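Local coordinates for protein beta-phenylalanine aminotransferase (Variovorax paradoxus, PDB 4AO9) that transfers the amino group of beta-phenylalanine, probably to a keto acid, using bound pyridoxal-5'-phosphate as cofactor, at residues 42-47 with 69-74; 224-229 with 241-246. All blocks are in the same frame, centred on the assembly; numbering follows the deposited sequence.

How the contacts relate
The two contacts lie on opposite sides of the chain's centre and do not touch. Their centres are 41 Å apart, and about 23 Å separates their nearest atoms. Contact 1 (42-47 with 69-74) sits in the N-terminal part, its centre 25 Å from that of the chain, where 69-74 meets the second subunit. It is held by a hydrogen bond, waters and a ring. Contact 2 (224-229 with 241-246) belongs to the seven-stranded cofactor-binding sheet. It is held by apolar side chains, with no hydrogen bonds between the segments. E227, within it, touches pyridoxal-5'-phosphate, and about 7 Å separates the side chain of P228 from a bound cofactor. Contact 1 closes before contact 2 opens along the chain.

Contact 1: 42-47 with 69-74; sequences PASQRQ and FPLTIA
S44 reaches from helix 42-51 to the backbone of 69-74. Its OG accepts a hydrogen bond from T72 N at 2.9 Å, with an N-H...O angle of 153°. OG is anti to the carbonyl carbon (chi1 -80°), which brings it beside that N-H. Next to it, Q45 runs across the F69 ring. Q45 CB stands over one face, offset toward the rim, in a CH-pi contact 3.9 Å from the ring centroid. The extended chain then carries the amide past the rim on the same side, its plane 20° from that of the ring; NE2 is 3.9 Å from F69 CE1. Putting an alanine in place of this phenylalanine would remove the face and is likely to leave Q45 free to turn and a gap beside the helix. Further along, Q47 CG packs 3.3 Å from T72 OG1.

Two waters bridge the segments. One donates to S44 O and P70 O and accepts from T72 OG1 at 2.7 Å. The other donates to T72 OG1 and accepts a longer bond from Q47 NE2. The carboxylate of D85 accepts from A43 N and S44 N in the helix's first turn. F37 of helix 23-40 meets the F69 ring. The contact thus seats helix 42-51 on the chain leading into strand 72-77. In this class III aminotransferase dimer, T72 and I73 pair in parallel with a strand of the second subunit, continuing the N-terminal sheet across the interface.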
loop_
_atom_site.group_PDB
_atom_site.type_symbol
_atom_site.label_atom_id
_atom_site.label_comp_id
_atom_site.label_asym_id
_atom_site.label_seq_id
_atom_site.Cartn_x
_atom_site.Cartn_y
_atom_site.Cartn_z
ATOM N N PRO A 42 12.506 19.932 23.786
ATOM C CA PRO A 42 13.019 20.857 22.769
ATOM C C PRO A 42 13.569 20.201 21.500
ATOM O O PRO A 42 13.457 20.782 20.409
ATOM C CB PRO A 42 14.142 21.608 23.504
ATOM C CG PRO A 42 14.501 20.747 24.659
ATOM C CD PRO A 42 13.244 20.061 25.063
ATOM N N ALA A 43 14.163 19.020 21.630
ATOM C CA ALA A 43 14.680 18.319 20.464
ATOM C C ALA A 43 13.522 17.892 19.553
ATOM O O ALA A 43 13.613 18.038 18.328
ATOM C CB ALA A 43 15.531 17.131 20.869
ATOM N N SER A 44 12.429 17.402 20.135
ATOM C CA SER A 44 11.257 17.080 19.311
ATOM C C SER A 44 10.669 18.322 18.659
ATOM O O SER A 44 10.209 18.272 17.515
ATOM C CB SER A 44 10.190 16.312 20.091
ATOM O OG SER A 44 10.531 14.937 20.174
ATOM N N GLN A 45 10.701 19.454 19.363
ATOM C CA GLN A 45 10.172 20.672 18.761
ATOM C C GLN A 45 11.031 21.125 17.579
ATOM O O GLN A 45 10.493 21.483 16.532
ATOM C CB GLN A 45 10.007 21.805 19.785
ATOM C CG GLN A 45 9.236 22.987 19.191
ATOM C CD GLN A 45 8.877 24.047 20.208
ATOM O OE1 GLN A 45 9.625 24.308 21.140
ATOM N NE2 GLN A 45 7.715 24.660 20.029
ATOM N N ARG A 46 12.355 21.116 17.758
ATOM C CA ARG A 46 13.302 21.442 16.687
ATOM C C ARG A 46 13.075 20.555 15.465
ATOM O O ARG A 46 13.036 21.033 14.329
ATOM C CB ARG A 46 14.742 21.264 17.193
ATOM C CG ARG A 46 15.854 21.632 16.215
ATOM C CD ARG A 46 17.244 21.479 16.861
ATOM N NE ARG A 46 17.230 21.850 18.280
ATOM C CZ ARG A 46 17.548 21.037 19.290
ATOM N NH1 ARG A 46 17.939 19.788 19.065
ATOM N NH2 ARG A 46 17.480 21.484 20.536
ATOM N N GLN A 47 12.925 19.259 15.715
ATOM C CA GLN A 47 12.746 18.299 14.632
ATOM C C GLN A 47 11.439 18.550 13.878
ATOM O O GLN A 47 11.416 18.502 12.635
ATOM C CB GLN A 47 12.832 16.880 15.187
ATOM C CG GLN A 47 12.608 15.773 14.185
ATOM C CD GLN A 47 13.486 15.866 12.951
ATOM O OE1 GLN A 47 14.620 16.361 12.999
ATOM N NE2 GLN A 47 12.957 15.391 11.829
ATOM N N PHE A 69 2.753 19.831 19.187
ATOM C CA PHE A 69 3.544 19.146 18.158
ATOM C C PHE A 69 3.772 17.721 18.653
ATOM O O PHE A 69 3.763 17.484 19.855
ATOM C CB PHE A 69 4.897 19.839 17.909
ATOM C CG PHE A 69 5.749 19.959 19.139
ATOM C CD1 PHE A 69 5.632 21.063 19.976
ATOM C CD2 PHE A 69 6.658 18.958 19.482
ATOM C CE1 PHE A 69 6.402 21.172 21.126
ATOM C CE2 PHE A 69 7.434 19.054 20.639
ATOM C CZ PHE A 69 7.304 20.173 21.467
ATOM N N PRO A 70 3.966 16.764 17.730
ATOM C CA PRO A 70 4.193 15.385 18.164
ATOM C C PRO A 70 5.640 15.143 18.557
ATOM O O PRO A 70 6.554 15.752 17.983
ATOM C CB PRO A 70 3.829 14.564 16.922
ATOM C CG PRO A 70 4.142 15.494 15.774
ATOM C CD PRO A 70 3.741 16.855 16.276
ATOM N N LEU A 71 5.842 14.241 19.508
ATOM C CA LEU A 71 7.183 13.762 19.827
ATOM C C LEU A 71 7.767 12.993 18.652
ATOM O O LEU A 71 7.063 12.230 17.975
ATOM C CB LEU A 71 7.158 12.836 21.043
ATOM C CG LEU A 71 6.697 13.395 22.392
ATOM C CD1 LEU A 71 6.555 12.274 23.420
ATOM C CD2 LEU A 71 7.679 14.429 22.885
ATOM N N THR A 72 9.050 13.220 18.397
ATOM C CA THR A 72 9.823 12.325 17.548
ATOM C C THR A 72 10.313 11.146 18.376
ATOM O O THR A 72 10.859 11.327 19.467
ATOM C CB THR A 72 11.002 13.063 16.903
ATOM O OG1 THR A 72 10.491 13.964 15.923
ATOM C CG2 THR A 72 11.965 12.096 16.215
ATOM N N ILE A 73 10.103 9.944 17.848
ATOM C CA ILE A 73 10.554 8.720 18.497
ATOM C C ILE A 73 11.904 8.322 17.900
ATOM O O ILE A 73 12.017 8.136 16.687
ATOM C CB ILE A 73 9.495 7.582 18.365
ATOM C CG1 ILE A 73 8.144 8.006 18.976
ATOM C CG2 ILE A 73 10.000 6.272 18.973
ATOM C CD1 ILE A 73 8.207 8.492 20.434
ATOM N N ALA A 74 12.914 8.223 18.762
ATOM C CA ALA A 74 14.298 7.982 18.337
ATOM C C ALA A 74 14.691 6.512 18.304
ATOM O O ALA A 74 15.530 6.109 17.502
ATOM C CB ALA A 74 15.255 8.744 19.246
HETATM O O HOH W 1 8.807 16.055 16.442
HETATM O O HOH W 2 10.401 13.848 13.137
#

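Contact 2: 224-229 with 241-246; sequences VLVEPM and DFLQAL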
loop_
_atom_site.group_PDB
_atom_site.type_symbol
_atom_site.label_atom_id
_atom_site.label_comp_id
_atom_site.label_asym_id
_atom_site.label_seq_id
_atom_site.Cartn_x
_atom_site.Cartn_y
_atom_site.Cartn_z
ATOM N N VAL A 224 -21.927 -6.024 2.239
ATOM C CA VAL A 224 -22.016 -5.400 3.556
ATOM C C VAL A 224 -20.626 -5.525 4.155
ATOM O O VAL A 224 -20.136 -6.635 4.320
ATOM C CB VAL A 224 -23.046 -6.135 4.448
ATOM C CG1 VAL A 224 -23.091 -5.485 5.832
ATOM C CG2 VAL A 224 -24.443 -6.121 3.786
ATOM N N LEU A 225 -19.990 -4.390 4.438
ATOM C CA LEU A 225 -18.612 -4.357 4.951
ATOM C C LEU A 225 -18.625 -3.826 6.377
ATOM O O LEU A 225 -19.176 -2.747 6.640
ATOM C CB LEU A 225 -17.728 -3.483 4.042
ATOM C CG LEU A 225 -16.323 -3.149 4.570
ATOM C CD1 LEU A 225 -15.444 -4.378 4.648
ATOM C CD2 LEU A 225 -15.656 -2.089 3.693
ATOM N N VAL A 226 -18.055 -4.589 7.307
ATOM C CA VAL A 226 -18.137 -4.226 8.722
ATOM C C VAL A 226 -16.947 -4.748 9.527
ATOM O O VAL A 226 -16.419 -5.839 9.261
ATOM C CB VAL A 226 -19.491 -4.731 9.329
ATOM C CG1 VAL A 226 -19.514 -6.257 9.406
ATOM C CG2 VAL A 226 -19.775 -4.109 10.711
ATOM N N GLU A 227 -16.548 -3.957 10.521
ATOM C CA GLU A 227 -15.609 -4.409 11.557
ATOM C C GLU A 227 -16.389 -5.144 12.650
ATOM O O GLU A 227 -17.372 -4.605 13.147
ATOM C CB GLU A 227 -14.922 -3.208 12.198
ATOM C CG GLU A 227 -14.066 -2.356 11.234
ATOM C CD GLU A 227 -13.886 -0.953 11.778
ATOM O OE1 GLU A 227 -12.928 -0.747 12.564
ATOM O OE2 GLU A 227 -14.730 -0.084 11.448
ATOM N N PRO A 228 -15.967 -6.364 13.036
ATOM C CA PRO A 228 -16.713 -7.040 14.129
ATOM C C PRO A 228 -16.558 -6.342 15.487
ATOM O O PRO A 228 -17.380 -6.566 16.386
ATOM C CB PRO A 228 -16.148 -8.461 14.154
ATOM C CG PRO A 228 -15.329 -8.620 12.936
ATOM C CD PRO A 228 -15.038 -7.270 12.334
ATOM N N MET A 229 -15.511 -5.525 15.626
ATOM C CA MET A 229 -15.392 -4.514 16.675
ATOM C C MET A 229 -14.786 -3.313 15.982
ATOM O O MET A 229 -13.737 -3.446 15.342
ATOM C CB MET A 229 -14.454 -4.977 17.802
ATOM C CG MET A 229 -14.212 -3.900 18.861
ATOM S SD MET A 229 -12.720 -4.121 19.861
ATOM C CE MET A 229 -11.474 -3.558 18.695
ATOM N N ASP A 241 -26.452 -9.756 18.105
ATOM C CA ASP A 241 -27.725 -9.599 17.378
ATOM C C ASP A 241 -27.535 -8.822 16.072
ATOM O O ASP A 241 -28.114 -9.163 15.040
ATOM C CB ASP A 241 -28.825 -8.973 18.264
ATOM C CG ASP A 241 -28.620 -7.474 18.531
ATOM O OD1 ASP A 241 -27.473 -7.026 18.780
ATOM O OD2 ASP A 241 -29.628 -6.728 18.512
ATOM N N PHE A 242 -26.692 -7.795 16.137
ATOM C CA PHE A 242 -26.420 -6.928 15.008
ATOM C C PHE A 242 -25.615 -7.671 13.954
ATOM O O PHE A 242 -25.984 -7.677 12.774
ATOM C CB PHE A 242 -25.670 -5.689 15.515
ATOM C CG PHE A 242 -25.054 -4.852 14.429
ATOM C CD1 PHE A 242 -25.851 -4.142 13.532
ATOM C CD2 PHE A 242 -23.676 -4.753 14.329
ATOM C CE1 PHE A 242 -25.283 -3.358 12.536
ATOM C CE2 PHE A 242 -23.092 -3.972 13.337
ATOM C CZ PHE A 242 -23.888 -3.268 12.441
ATOM N N LEU A 243 -24.519 -8.295 14.372
ATOM C CA LEU A 243 -23.662 -8.990 13.418
ATOM C C LEU A 243 -24.380 -10.175 12.757
ATOM O O LEU A 243 -24.242 -10.390 11.559
ATOM C CB LEU A 243 -22.325 -9.393 14.045
ATOM C CG LEU A 243 -21.439 -8.253 14.559
ATOM C CD1 LEU A 243 -20.224 -8.838 15.265
ATOM C CD2 LEU A 243 -21.007 -7.310 13.424
ATOM N N GLN A 244 -25.176 -10.917 13.532
ATOM C CA GLN A 244 -26.000 -11.984 12.964
ATOM C C GLN A 244 -27.047 -11.437 11.979
ATOM O O GLN A 244 -27.300 -12.049 10.937
ATOM C CB GLN A 244 -26.649 -12.820 14.078
ATOM C CG GLN A 244 -27.400 -14.069 13.602
ATOM C CD GLN A 244 -26.532 -15.067 12.831
ATOM O OE1 GLN A 244 -25.318 -15.175 13.051
ATOM N NE2 GLN A 244 -27.165 -15.815 11.928
ATOM N N ALA A 245 -27.634 -10.287 12.298
ATOM C CA ALA A 245 -28.579 -9.640 11.389
ATOM C C ALA A 245 -27.914 -9.312 10.052
ATOM O O ALA A 245 -28.533 -9.455 9.000
ATOM C CB ALA A 245 -29.186 -8.392 12.020
ATOM N N LEU A 246 -26.646 -8.895 10.090
ATOM C CA LEU A 246 -25.918 -8.610 8.850
ATOM C C LEU A 246 -25.703 -9.864 8.000
ATOM O O LEU A 246 -25.902 -9.842 6.786
ATOM C CB LEU A 246 -24.567 -7.952 9.167
ATOM C CG LEU A 246 -24.617 -6.629 9.931
ATOM C CD1 LEU A 246 -23.227 -6.007 9.956
ATOM C CD2 LEU A 246 -25.648 -5.642 9.370
#
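L246, V226 and L243 carry this contact, which packs helix 240-253 on strand 221-226. The helix links this strand to its parallel neighbour 256-260, a beta-alpha-beta crossover. Both strands belong to the seven-stranded mixed sheet of the large domain, the core of the fold-type I aminotransferases that include class III. Strand 224-226 and helix 241-246 run nearly antiparallel, at 152°, with axes 10.7 Å apart at closest.

L246 and V226 reach toward each other tip to tip. L246 CD1 lies 3.8 Å from V226 CG1 and 4.0 Å from V226 CG2, so one methyl meets both branches of the valine. The same CD1 touches V224 CG1 at 4.2 Å. One leucine thus spans V224 and V226, both with CB toward the helix. With V226 CG1 held between the backbone N and the carbonyl carbon (chi1 69°), CG2 is left to reach F242 CE2 at 4.2 Å. The F242 ring packs edge-to-face with F175 and Y204, and F175 also touches V224, V226 and L246. All the touching residues are buried.

L243 serves the far end, where the strand gives way to a loop. The CB of E227 there points away from the helix, and this residue touches pyridoxal-5'-phosphate; its OE2 accepts from Y179 N and its OE1 from G231 N. P228 follows and meets L243. L243 CD1 rests 4.2 Å from P228 CB and 3.8 Å from P228 O.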